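Local coordinates for 182aa long hypothetical protein (Pyrococcus horikoshii, PDB 2GAN), which is a putative acetyltransferase of the GNAT family that probably transfers an acetyl group from acetyl-CoA, though its substrate is unknown, at residues L20-R23 against I24-T28; E52-E55 against P56-F60; L101-E104 against K105-L108. All coordinates share one frame; numbering follows the deposited sequence.

Contact 1 of 3, residues L20-R23 against I24-T28; sequences LMFR and IYRST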
loop_
_atom_site.group_PDB
_atom_site.type_symbol
_atom_site.label_atom_id
_atom_site.label_comp_id
_atom_site.label_asym_id
_atom_site.label_seq_id
_atom_site.Cartn_x
_atom_site.Cartn_y
_atom_site.Cartn_z
ATOM N N LEU A 20 12.159 9.763 13.676
ATOM C CA LEU A 20 12.247 8.996 12.435
ATOM C C LEU A 20 10.835 8.488 12.102
ATOM O O LEU A 20 10.383 8.573 10.955
ATOM C CB LEU A 20 13.216 7.812 12.601
ATOM C CG LEU A 20 13.199 6.714 11.520
ATOM C CD1 LEU A 20 13.361 7.334 10.142
ATOM C CD2 LEU A 20 14.314 5.704 11.780
HETATM N N MSE A 21 10.125 7.987 13.108
HETATM C CA MSE A 21 8.780 7.481 12.876
HETATM C C MSE A 21 7.808 8.578 12.447
HETATM O O MSE A 21 6.861 8.317 11.700
HETATM C CB MSE A 21 8.257 6.752 14.123
HETATM C CG MSE A 21 9.048 5.487 14.459
HETATM SE SE MSE A 21 9.110 4.235 12.956
HETATM C CE MSE A 21 7.690 3.065 13.509
ATOM N N PHE A 22 8.036 9.802 12.912
ATOM C CA PHE A 22 7.164 10.913 12.530
ATOM C C PHE A 22 7.389 11.288 11.071
ATOM O O PHE A 22 6.438 11.536 10.326
ATOM C CB PHE A 22 7.429 12.139 13.400
ATOM C CG PHE A 22 6.731 13.378 12.920
ATOM C CD1 PHE A 22 5.340 13.422 12.835
ATOM C CD2 PHE A 22 7.462 14.494 12.531
ATOM C CE1 PHE A 22 4.687 14.557 12.364
ATOM C CE2 PHE A 22 6.819 15.636 12.057
ATOM C CZ PHE A 22 5.429 15.669 11.974
ATOM N N ARG A 23 8.649 11.332 10.661
ATOM C CA ARG A 23 8.957 11.678 9.283
ATOM C C ARG A 23 8.316 10.648 8.358
ATOM O O ARG A 23 7.853 10.976 7.269
ATOM C CB ARG A 23 10.482 11.777 9.096
ATOM C CG ARG A 23 11.082 13.013 9.793
ATOM C CD ARG A 23 12.608 13.092 9.709
ATOM N NE ARG A 23 13.076 13.040 8.328
ATOM C CZ ARG A 23 13.724 12.008 7.792
ATOM N NH1 ARG A 23 14.000 10.938 8.520
ATOM N NH2 ARG A 23 14.069 12.035 6.513
ATOM N N ILE A 24 8.253 9.404 8.811
ATOM C CA ILE A 24 7.631 8.351 8.017
ATOM C C ILE A 24 6.115 8.549 8.005
ATOM O O ILE A 24 5.461 8.366 6.979
ATOM C CB ILE A 24 7.972 6.974 8.593
ATOM C CG1 ILE A 24 9.466 6.711 8.379
ATOM C CG2 ILE A 24 7.122 5.891 7.935
ATOM C CD1 ILE A 24 10.018 5.588 9.211
ATOM N N TYR A 25 5.566 8.928 9.157
ATOM C CA TYR A 25 4.135 9.172 9.292
ATOM C C TYR A 25 3.725 10.296 8.350
ATOM O O TYR A 25 2.645 10.267 7.768
ATOM C CB TYR A 25 3.806 9.568 10.735
ATOM C CG TYR A 25 2.330 9.693 11.056
ATOM C CD1 TYR A 25 1.744 10.943 11.280
ATOM C CD2 TYR A 25 1.534 8.554 11.201
ATOM C CE1 TYR A 25 0.402 11.051 11.653
ATOM C CE2 TYR A 25 0.195 8.649 11.575
ATOM C CZ TYR A 25 -0.366 9.901 11.805
ATOM O OH TYR A 25 -1.674 9.985 12.237
ATOM N N ARG A 26 4.589 11.290 8.202
ATOM C CA ARG A 26 4.301 12.419 7.326
ATOM C C ARG A 26 4.520 12.027 5.862
ATOM O O ARG A 26 3.667 12.274 5.012
ATOM C CB ARG A 26 5.198 13.601 7.701
ATOM C CG ARG A 26 4.929 14.906 6.953
ATOM C CD ARG A 26 5.870 15.990 7.467
ATOM N NE ARG A 26 7.278 15.642 7.243
ATOM C CZ ARG A 26 8.311 16.247 7.829
ATOM N NH1 ARG A 26 8.107 17.238 8.688
ATOM N NH2 ARG A 26 9.552 15.868 7.552
ATOM N N SER A 27 5.650 11.398 5.563
ATOM C CA SER A 27 5.921 11.012 4.183
ATOM C C SER A 27 4.853 10.076 3.618
ATOM O O SER A 27 4.529 10.151 2.436
ATOM C CB SER A 27 7.300 10.359 4.069
ATOM O OG SER A 27 7.304 9.084 4.681
ATOM N N THR A 28 4.307 9.201 4.461
ATOM C CA THR A 28 3.267 8.253 4.036
ATOM C C THR A 28 1.856 8.795 4.268
ATOM O O THR A 28 0.865 8.070 4.127
ATOM C CB THR A 28 3.369 6.914 4.802
ATOM O OG1 THR A 28 3.132 7.141 6.203
ATOM C CG2 THR A 28 4.755 6.296 4.616
#
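Ile-24 packs against the turn before it on the inner side of helix 14-27: its CD1 lies 3.9 Å from CD1 of Leu-20 and 4.1 Å from the selenium of Met-21, a selenomethionine. CG1 of Ile-24 stands anti to its own carbonyl carbon (chi1 -68°), which sends this longer branch back along the helix and puts it 3.3 Å from Leu-20 O, the acceptor of the Ile-24 N-H. The methyl end thus closes over a backbone carbonyl with apolar neighbours from residues three and four places earlier. Were Ile-24 cut back to an alanine, the Leu-20 methyl and the selenium would probably face a gap, with the Met-21 chain less restrained. The arginine face of the helix is looser and nearer solvent. From there Arg-26 reaches back so that NH1 comes 3.9 Å from CE2 of Phe-22, guanidinium and ring planes 62° apart, while NH2 lies 3.9 Å from CG of Arg-23. Phe-22 itself is buried, its ring meeting Phe-47 edge-to-face. The two arginines carry like charges; a bend at chi3 (55°) leads the Arg-23 head elsewhere, to a salt bridge with Asp-115. At the helix end Ile-24 O is gripped twice by Thr-28, by its N at 2.9 Å and its OG1 at 2.7 Å, arriving from opposite faces of the carbonyl plane. Within the fold, Leu-20 rests on Ile-78 and Thr-81 of strand 78-85, Ile-24 on Val-113 of strand 106-114, and Met-21 on Phe-111 of that strand and on Phe-50 and Tyr-54 of helix 47-65, so the helix lies on the sheet beside helix 47-65, which packs on the same strand.

Contact 2 of 3, residues E52-E55 against P56-F60; sequences EVYE and PFLKF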
loop_
_atom_site.group_PDB
_atom_site.type_symbol
_atom_site.label_atom_id
_atom_site.label_comp_id
_atom_site.label_asym_id
_atom_site.label_seq_id
_atom_site.Cartn_x
_atom_site.Cartn_y
_atom_site.Cartn_z
ATOM N N GLU A 52 2.268 12.489 21.112
ATOM C CA GLU A 52 1.332 12.273 22.202
ATOM C C GLU A 52 0.620 10.936 22.136
ATOM O O GLU A 52 0.301 10.345 23.164
ATOM C CB GLU A 52 0.289 13.381 22.215
ATOM C CG GLU A 52 -0.588 13.351 23.445
ATOM C CD GLU A 52 -1.671 14.401 23.403
ATOM O OE1 GLU A 52 -1.350 15.569 23.080
ATOM O OE2 GLU A 52 -2.838 14.062 23.702
ATOM N N VAL A 53 0.378 10.452 20.928
ATOM C CA VAL A 53 -0.336 9.201 20.780
ATOM C C VAL A 53 0.533 7.998 20.398
ATOM O O VAL A 53 0.046 6.869 20.379
ATOM C CB VAL A 53 -1.471 9.378 19.753
ATOM C CG1 VAL A 53 -0.918 9.310 18.341
ATOM C CG2 VAL A 53 -2.547 8.351 19.992
ATOM N N TYR A 54 1.815 8.232 20.122
ATOM C CA TYR A 54 2.722 7.151 19.728
ATOM C C TYR A 54 3.871 6.922 20.711
ATOM O O TYR A 54 4.330 5.795 20.888
ATOM C CB TYR A 54 3.285 7.432 18.331
ATOM C CG TYR A 54 4.189 6.347 17.782
ATOM C CD1 TYR A 54 5.577 6.434 17.911
ATOM C CD2 TYR A 54 3.659 5.234 17.129
ATOM C CE1 TYR A 54 6.410 5.441 17.401
ATOM C CE2 TYR A 54 4.490 4.237 16.615
ATOM C CZ TYR A 54 5.856 4.344 16.753
ATOM O OH TYR A 54 6.672 3.353 16.258
ATOM N N GLU A 55 4.326 7.995 21.346
ATOM C CA GLU A 55 5.421 7.929 22.305
ATOM C C GLU A 55 5.200 6.835 23.350
ATOM O O GLU A 55 6.091 6.033 23.607
ATOM C CB GLU A 55 5.584 9.304 22.968
ATOM C CG GLU A 55 6.843 9.521 23.804
ATOM C CD GLU A 55 6.785 8.831 25.147
ATOM O OE1 GLU A 55 5.695 8.820 25.765
ATOM O OE2 GLU A 55 7.834 8.321 25.599
ATOM N N PRO A 56 4.004 6.772 23.956
ATOM C CA PRO A 56 3.761 5.733 24.966
ATOM C C PRO A 56 3.947 4.311 24.402
ATOM O O PRO A 56 4.517 3.443 25.061
ATOM C CB PRO A 56 2.320 6.010 25.404
ATOM C CG PRO A 56 2.189 7.500 25.177
ATOM C CD PRO A 56 2.835 7.659 23.832
ATOM N N PHE A 57 3.474 4.091 23.178
ATOM C CA PHE A 57 3.591 2.797 22.508
ATOM C C PHE A 57 5.069 2.428 22.313
ATOM O O PHE A 57 5.494 1.332 22.657
ATOM C CB PHE A 57 2.868 2.862 21.151
ATOM C CG PHE A 57 2.817 1.548 20.409
ATOM C CD1 PHE A 57 2.247 0.416 20.993
ATOM C CD2 PHE A 57 3.329 1.447 19.111
ATOM C CE1 PHE A 57 2.186 -0.799 20.299
ATOM C CE2 PHE A 57 3.274 0.240 18.410
ATOM C CZ PHE A 57 2.701 -0.886 19.007
ATOM N N LEU A 58 5.846 3.359 21.770
ATOM C CA LEU A 58 7.268 3.142 21.528
ATOM C C LEU A 58 8.022 2.887 22.833
ATOM O O LEU A 58 8.845 1.970 22.924
ATOM C CB LEU A 58 7.871 4.364 20.813
ATOM C CG LEU A 58 9.368 4.415 20.472
ATOM C CD1 LEU A 58 9.755 3.289 19.514
ATOM C CD2 LEU A 58 9.687 5.762 19.853
ATOM N N LYS A 59 7.740 3.699 23.847
ATOM C CA LYS A 59 8.419 3.543 25.130
ATOM C C LYS A 59 8.265 2.102 25.607
ATOM O O LYS A 59 9.243 1.459 25.994
ATOM C CB LYS A 59 7.837 4.508 26.171
ATOM C CG LYS A 59 8.650 4.590 27.453
ATOM C CD LYS A 59 8.146 5.697 28.370
ATOM C CE LYS A 59 9.013 5.808 29.621
ATOM N NZ LYS A 59 8.561 6.911 30.527
ATOM N N PHE A 60 7.035 1.596 25.568
ATOM C CA PHE A 60 6.768 0.231 25.986
ATOM C C PHE A 60 7.506 -0.817 25.161
ATOM O O PHE A 60 8.119 -1.724 25.715
ATOM C CB PHE A 60 5.264 -0.063 25.950
ATOM C CG PHE A 60 4.933 -1.537 25.982
ATOM C CD1 PHE A 60 4.623 -2.221 24.804
ATOM C CD2 PHE A 60 4.956 -2.244 27.184
ATOM C CE1 PHE A 60 4.343 -3.583 24.820
ATOM C CE2 PHE A 60 4.679 -3.610 27.219
ATOM C CZ PHE A 60 4.371 -4.282 26.034
#
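Glu-55 O accepts the N-H of Lys-59 at 2.9 Å, and one residue earlier Tyr-54 O takes that of Leu-58; both bonds are nearly straight. They resume the regular ladder just beyond a proline kink in helix 47-65, where the nitrogens of Pro-56 and Phe-57 make no bond to the turn before. Pro-56 has no N-H to give, and its ring fills the place of one, with CD 3.8 Å from Glu-52 O. Around the kink the side chains divide into two groups. On the buried side the Tyr-54 ring touches two residues of the following turn: CE2 reaches the edge of the Phe-57 ring at CD2 (3.9 Å), while CE1 lies 3.9 Å from Leu-58 CB. Beyond them Tyr-54 stacks on Phe-50 of its own helix and packs on Leu-18 of helix 14-27, and both Tyr-54 and Leu-58 rest on Phe-111 of strand 106-114. Tyr-54 and Leu-58 thus help seat the helix on the sheet, with Phe-57 at the margin, about 5 Å from a sulfate probably left by crystallisation. The outer side is polar. Here Glu-55 and Lys-59 run side by side, but their charged ends do not meet, and OE2 of Glu-55 makes a long, weak ion pair with Lys-14. The Glu-55 chain turns at chi2 (-76°), folding its carboxylate back over the proline and leaving OE1 3.2 Å from Pro-56 N, an atom with no hydrogen to offer it.

Contact 3 of 3, residues L101-E104 against K105-L108; sequences LMNE and KVGL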
loop_
_atom_site.group_PDB
_atom_site.type_symbol
_atom_site.label_atom_id
_atom_site.label_comp_id
_atom_site.label_asym_id
_atom_site.label_seq_id
_atom_site.Cartn_x
_atom_site.Cartn_y
_atom_site.Cartn_z
ATOM N N LEU A 101 0.797 -19.334 17.074
ATOM C CA LEU A 101 2.150 -18.797 16.973
ATOM C C LEU A 101 2.819 -18.667 18.337
ATOM O O LEU A 101 3.865 -18.028 18.463
ATOM C CB LEU A 101 2.165 -17.437 16.274
ATOM C CG LEU A 101 1.841 -17.392 14.781
ATOM C CD1 LEU A 101 2.485 -16.136 14.197
ATOM C CD2 LEU A 101 2.374 -18.624 14.070
HETATM N N MSE A 102 2.228 -19.262 19.364
HETATM C CA MSE A 102 2.833 -19.179 20.684
HETATM C C MSE A 102 3.641 -20.427 20.995
HETATM O O MSE A 102 3.324 -21.155 21.927
HETATM C CB MSE A 102 1.764 -18.971 21.757
HETATM C CG MSE A 102 0.996 -17.672 21.614
HETATM SE SE MSE A 102 -0.390 -17.524 22.947
HETATM C CE MSE A 102 -1.297 -15.957 22.287
ATOM N N ASN A 103 4.691 -20.672 20.215
ATOM C CA ASN A 103 5.538 -21.840 20.437
ATOM C C ASN A 103 7.022 -21.492 20.281
ATOM O O ASN A 103 7.369 -20.446 19.734
ATOM C CB ASN A 103 5.147 -22.966 19.482
ATOM C CG ASN A 103 5.590 -22.706 18.070
ATOM O OD1 ASN A 103 6.785 -22.711 17.770
ATOM N ND2 ASN A 103 4.631 -22.472 17.190
ATOM N N GLU A 104 7.885 -22.386 20.758
ATOM C CA GLU A 104 9.336 -22.198 20.746
ATOM C C GLU A 104 9.999 -21.925 19.399
ATOM O O GLU A 104 11.074 -21.334 19.358
ATOM C CB GLU A 104 10.013 -23.403 21.405
ATOM C CG GLU A 104 11.467 -23.186 21.811
ATOM C CD GLU A 104 11.630 -22.150 22.916
ATOM O OE1 GLU A 104 10.837 -22.173 23.880
ATOM O OE2 GLU A 104 12.565 -21.324 22.835
ATOM N N LYS A 105 9.389 -22.357 18.301
ATOM C CA LYS A 105 9.995 -22.100 16.999
ATOM C C LYS A 105 9.522 -20.806 16.342
ATOM O O LYS A 105 9.841 -20.549 15.184
ATOM C CB LYS A 105 9.754 -23.272 16.044
ATOM C CG LYS A 105 10.654 -24.471 16.326
ATOM C CD LYS A 105 10.868 -25.326 15.082
ATOM C CE LYS A 105 11.673 -24.588 14.008
ATOM N NZ LYS A 105 13.101 -24.365 14.376
ATOM N N VAL A 106 8.774 -19.985 17.075
ATOM C CA VAL A 106 8.281 -18.728 16.511
ATOM C C VAL A 106 9.210 -17.537 16.754
ATOM O O VAL A 106 9.674 -17.300 17.870
ATOM C CB VAL A 106 6.860 -18.374 17.048
ATOM C CG1 VAL A 106 6.430 -17.014 16.535
ATOM C CG2 VAL A 106 5.853 -19.422 16.592
ATOM N N GLY A 107 9.475 -16.795 15.683
ATOM C CA GLY A 107 10.312 -15.613 15.757
ATOM C C GLY A 107 9.581 -14.466 15.077
ATOM O O GLY A 107 9.142 -14.597 13.933
ATOM N N LEU A 108 9.455 -13.342 15.776
ATOM C CA LEU A 108 8.752 -12.175 15.250
ATOM C C LEU A 108 9.658 -11.042 14.778
ATOM O O LEU A 108 10.602 -10.659 15.464
ATOM C CB LEU A 108 7.805 -11.624 16.320
ATOM C CG LEU A 108 6.421 -12.226 16.546
ATOM C CD1 LEU A 108 6.389 -13.686 16.197
ATOM C CD2 LEU A 108 6.012 -11.989 17.985
#
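With chi1 at 74°, Asn-103 holds CG between its backbone N and its carbonyl carbon, and chi2 of 68° then turns the amide so that OD1 faces the N-H of Lys-105, two residues on. The resulting hydrogen bond, 2.7 Å from Lys-105 N to Asn-103 OD1, lies in the amide carbonyl plane and closes an Asx turn. It is nested in a type I beta turn from Asn-103 to Val-106, closed by the Val-106 N-H donating to Asn-103 O, N to O 3.0 Å, from well above that carbonyl's plane. One asparagine thus receives two successive backbone N-H groups, one on its side chain and one on its main chain. The other end of the amide presses on Val-106: ND2 lies 3.3 Å from CG2, the two side chains crossing at about a right angle, while the same nitrogen makes a weak hydrogen bond to Glu-100 O. CG2 also meets Leu-101 O at 3.1 Å, a tight approach, and Leu-101 CB at 4.2 Å. This turn leads the chain from the loop into strand 106-114. Beyond it, Val-106 and Leu-101 both rest on Tyr-143 of strand 141-146, and Leu-101 also packs on Ile-173 of the second subunit. The charged ends of Glu-104 and Lys-105 have partners in the chain: Glu-104 forms salt bridges to Arg-88 and to Lys-140, and Lys-105 NZ hydrogen-bonds Gly-139 O, the last two partners lying just before strand 141-146. The chemistry suggests a reversal fixed by one side-chain and one main-chain hydrogen bond at Asn-103, packed against the valine, and linked to its surroundings by these salt bridges and the lysine hydrogen bond.

How the contacts relate
The contacts follow one another in series along the chain: contact 1 in helix 14-27, contact 2 in the next helix, 47-65, and contact 3 where the chain enters strand 106-114. Contacts 1 and 2 have centres 15 Å apart and touch directly through Met-21 and Tyr-54; both helices pack on strand 106-114, sharing Phe-111. Contact 3 lies at the N-terminal start of that strand, its centre 30 Å from contact 1 and 25 Å from contact 2, and it alone reaches the second subunit. In GNAT proteins this strand runs towards the loop that binds the acetyl-CoA pyrophosphate; two contacts thus lie in helices packed on it and the third at its start, in what is probably an acetyl-CoA-binding fold.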